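Local coordinates for protein glucose-6-phosphate 1-dehydrogenase (Mycobacterium avium, PDB 4LGV) that probably catalyses the NADP-dependent oxidation of glucose 6-phosphate to 6-phosphogluconolactone, the entry step of the pentose phosphate pathway, at residues A[261-267]-A[279-284]. Residues are numbered along the deposited sequence; the frame is centred on the assembly and turned at random.
Sequences ALVAMEP and KKAEVF
The F284 ring meets A261 obliquely, its CZ 3.7 Å from A261 CB. The E282 carboxylate is met from above its plane, 39° out of it, by K279 NZ, in a 3.2 Å salt bridge to OE1 within helix 273-284. K279 also bridges to E282 of the second subunit, and E282 to K279 of that subunit; the two E282 OE2 atoms lie close, a like-charge approach these lysines would probably offset.

The aliphatic chain of K279, bent at chi2 and chi3, lies against E266 O, with CD 3.2 Å away. V283 pushes CG2 against M265 where the chain leaves its helix, 3.5 Å from M265 CA. With chi1 at 63° and the chain extended beyond, M265 crosses K279 at about a right angle, carrying SD past K279 CB at 3.9 Å. L262 CD2 lies 3.9 Å from K280 CE, the two chains side by side; K280 NZ goes on to Q258 and N277.

One water stitches the segments, accepting from E266 N and donating to K279 O and E282 OE1. The carboxylate of E266 instead pairs with R329.

Helix 246-264 thus ends against helix 273-284 within the C-terminal domain; helix 200-209 covers M265 and P267, and helix 434-449 packs on F284.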
ATOM      1  N   ALA A 261      12.895   5.231 -19.234  1.00 19.63           N
ATOM      2  CA  ALA A 261      13.477   4.176 -18.416  1.00 20.07           C
ATOM      3  C   ALA A 261      13.993   4.682 -17.093  1.00 20.73           C
ATOM      4  O   ALA A 261      13.830   4.034 -16.057  1.00 20.34           O
ATOM      5  CB  ALA A 261      14.579   3.454 -19.163  1.00 20.60           C
ATOM      6  N   LEU A 262      14.597   5.865 -17.110  1.00 22.08           N
ATOM      7  CA  LEU A 262      15.079   6.460 -15.870  1.00 21.72           C
ATOM      8  C   LEU A 262      13.910   6.725 -14.928  1.00 20.80           C
ATOM      9  O   LEU A 262      14.039   6.588 -13.725  1.00 19.76           O
ATOM     10  CB  LEU A 262      15.792   7.767 -16.145  1.00 23.22           C
ATOM     11  CG  LEU A 262      17.170   7.639 -16.726  1.00 25.79           C
ATOM     12  CD1 LEU A 262      17.767   9.010 -17.038  1.00 26.99           C
ATOM     13  CD2 LEU A 262      18.123   6.911 -15.802  1.00 27.00           C
ATOM     14  N   VAL A 263      12.788   7.164 -15.494  1.00 19.83           N
ATOM     15  CA  VAL A 263      11.613   7.519 -14.723  1.00 19.44           C
ATOM     16  C   VAL A 263      10.955   6.263 -14.183  1.00 18.98           C
ATOM     17  O   VAL A 263      10.411   6.284 -13.097  1.00 18.89           O
ATOM     18  CB  VAL A 263      10.599   8.303 -15.609  1.00 19.33           C
ATOM     19  CG1 VAL A 263       9.253   8.412 -14.935  1.00 19.43           C
ATOM     20  CG2 VAL A 263      11.123   9.707 -15.856  1.00 19.34           C
ATOM     21  N   ALA A 264      11.018   5.182 -14.950  1.00 18.48           N
ATOM     22  CA  ALA A 264      10.231   3.971 -14.666  1.00 17.95           C
ATOM     23  C   ALA A 264      10.973   2.805 -14.018  1.00 18.33           C
ATOM     24  O   ALA A 264      10.348   1.910 -13.439  1.00 19.31           O
ATOM     25  CB  ALA A 264       9.610   3.506 -15.917  1.00 18.09           C
ATOM     26  N   MET A 265      12.295   2.807 -14.081  1.00 18.46           N
ATOM     27  CA  MET A 265      13.082   1.651 -13.615  1.00 18.33           C
ATOM     28  C   MET A 265      12.992   1.423 -12.126  1.00 18.33           C
ATOM     29  O   MET A 265      12.764   2.366 -11.338  1.00 18.23           O
ATOM     30  CB  MET A 265      14.551   1.810 -13.968  1.00 18.33           C
ATOM     31  CG  MET A 265      15.224   2.992 -13.318  1.00 18.44           C
ATOM     32  SD  MET A 265      16.906   3.279 -13.867  1.00 19.09           S
ATOM     33  CE  MET A 265      17.328   4.594 -12.728  1.00 18.80           C
ATOM     34  N   GLU A 266      13.222   0.156 -11.766  1.00 18.31           N
ATOM     35  CA  GLU A 266      13.489  -0.231 -10.401  1.00 18.42           C
ATOM     36  C   GLU A 266      14.852   0.353  -9.982  1.00 18.85           C
ATOM     37  O   GLU A 266      15.724   0.586 -10.816  1.00 19.17           O
ATOM     38  CB  GLU A 266      13.509  -1.758 -10.252  1.00 17.86           C
ATOM     39  CG  GLU A 266      12.222  -2.413 -10.685  1.00 17.98           C
ATOM     40  CD  GLU A 266      11.008  -1.958  -9.896  1.00 17.96           C
ATOM     41  OE1 GLU A 266      11.110  -1.845  -8.645  1.00 17.89           O
ATOM     42  OE2 GLU A 266       9.928  -1.755 -10.497  1.00 17.84           O
ATOM     43  N   PRO A 267      15.045   0.549  -8.676  1.00 18.72           N
ATOM     44  CA  PRO A 267      16.303   1.084  -8.231  1.00 19.00           C
ATOM     45  C   PRO A 267      17.468   0.134  -8.465  1.00 19.28           C
ATOM     46  O   PRO A 267      17.383  -1.003  -8.113  1.00 21.11           O
ATOM     47  CB  PRO A 267      16.091   1.274  -6.703  1.00 18.64           C
ATOM     48  CG  PRO A 267      14.945   0.406  -6.363  1.00 18.48           C
ATOM     49  CD  PRO A 267      14.084   0.341  -7.568  1.00 18.20           C
ATOM     50  N   LYS A 279      19.070  -1.892 -14.996  1.00 22.16           N
ATOM     51  CA  LYS A 279      17.717  -1.538 -14.632  1.00 22.22           C
ATOM     52  C   LYS A 279      16.943  -0.963 -15.828  1.00 21.95           C
ATOM     53  O   LYS A 279      15.757  -1.220 -15.979  1.00 20.09           O
ATOM     54  CB  LYS A 279      17.714  -0.541 -13.491  1.00 22.53           C
ATOM     55  CG  LYS A 279      18.276  -1.098 -12.194  1.00 23.84           C
ATOM     56  CD  LYS A 279      17.315  -2.071 -11.548  1.00 25.32           C
ATOM     57  CE  LYS A 279      17.807  -3.485 -11.527  1.00 27.17           C
ATOM     58  NZ  LYS A 279      16.716  -4.322 -10.912  1.00 28.46           N
ATOM     59  N   LYS A 280      17.640  -0.187 -16.662  1.00 21.97           N
ATOM     60  CA  LYS A 280      17.018   0.384 -17.804  1.00 22.94           C
ATOM     61  C   LYS A 280      16.574  -0.754 -18.755  1.00 22.88           C
ATOM     62  O   LYS A 280      15.487  -0.712 -19.257  1.00 22.29           O
ATOM     63  CB  LYS A 280      17.966   1.340 -18.514  1.00 24.45           C
ATOM     64  CG  LYS A 280      18.318   2.645 -17.783  1.00 26.72           C
ATOM     65  CD  LYS A 280      18.957   3.549 -18.840  1.00 30.26           C
ATOM     66  CE  LYS A 280      19.953   4.571 -18.367  1.00 31.58           C
ATOM     67  NZ  LYS A 280      21.116   4.656 -19.297  1.00 31.83           N
ATOM     68  N   ALA A 281      17.456  -1.717 -18.998  1.00 21.61           N
ATOM     69  CA  ALA A 281      17.161  -2.784 -19.906  1.00 22.47           C
ATOM     70  C   ALA A 281      15.916  -3.540 -19.439  1.00 22.69           C
ATOM     71  O   ALA A 281      15.077  -3.885 -20.241  1.00 22.59           O
ATOM     72  CB  ALA A 281      18.358  -3.755 -20.040  1.00 22.03           C
ATOM     73  N   GLU A 282      15.811  -3.800 -18.146  1.00 23.32           N
ATOM     74  CA  GLU A 282      14.616  -4.469 -17.624  1.00 24.76           C
ATOM     75  C   GLU A 282      13.322  -3.760 -18.008  1.00 22.39           C
ATOM     76  O   GLU A 282      12.317  -4.415 -18.161  1.00 21.90           O
ATOM     77  CB  GLU A 282      14.605  -4.505 -16.089  1.00 25.54           C
ATOM     78  CG  GLU A 282      15.534  -5.486 -15.513  1.00 28.83           C
ATOM     79  CD  GLU A 282      15.400  -5.541 -13.984  1.00 32.60           C
ATOM     80  OE1 GLU A 282      14.659  -4.669 -13.301  1.00 33.71           O
ATOM     81  OE2 GLU A 282      16.081  -6.471 -13.490  1.00 33.56           O
ATOM     82  N   VAL A 283      13.344  -2.428 -18.014  1.00 21.32           N
ATOM     83  CA  VAL A 283      12.170  -1.667 -18.376  1.00 21.31           C
ATOM     84  C   VAL A 283      11.794  -2.014 -19.801  1.00 21.20           C
ATOM     85  O   VAL A 283      10.661  -2.332 -20.089  1.00 21.66           O
ATOM     86  CB  VAL A 283      12.402  -0.152 -18.281  1.00 21.26           C
ATOM     87  CG1 VAL A 283      11.215   0.618 -18.860  1.00 21.62           C
ATOM     88  CG2 VAL A 283      12.612   0.273 -16.842  1.00 20.75           C
ATOM     89  N   PHE A 284      12.762  -1.906 -20.698  1.00 21.10           N
ATOM     90  CA  PHE A 284      12.490  -2.060 -22.131  1.00 21.17           C
ATOM     91  C   PHE A 284      11.990  -3.481 -22.412  1.00 22.32           C
ATOM     92  O   PHE A 284      11.141  -3.687 -23.301  1.00 23.52           O
ATOM     93  CB  PHE A 284      13.750  -1.739 -22.959  1.00 20.83           C
ATOM     94  CG  PHE A 284      14.238  -0.333 -22.828  1.00 20.20           C
ATOM     95  CD1 PHE A 284      13.335   0.742 -22.849  1.00 19.60           C
ATOM     96  CD2 PHE A 284      15.586  -0.073 -22.688  1.00 19.86           C
ATOM     97  CE1 PHE A 284      13.788   2.035 -22.741  1.00 19.73           C
ATOM     98  CE2 PHE A 284      16.036   1.232 -22.558  1.00 20.05           C
ATOM     99  CZ  PHE A 284      15.137   2.299 -22.603  1.00 19.46           C
TER
HETATM  100  O   HOH W   1      14.157  -1.684 -13.854  1.00 15.21           O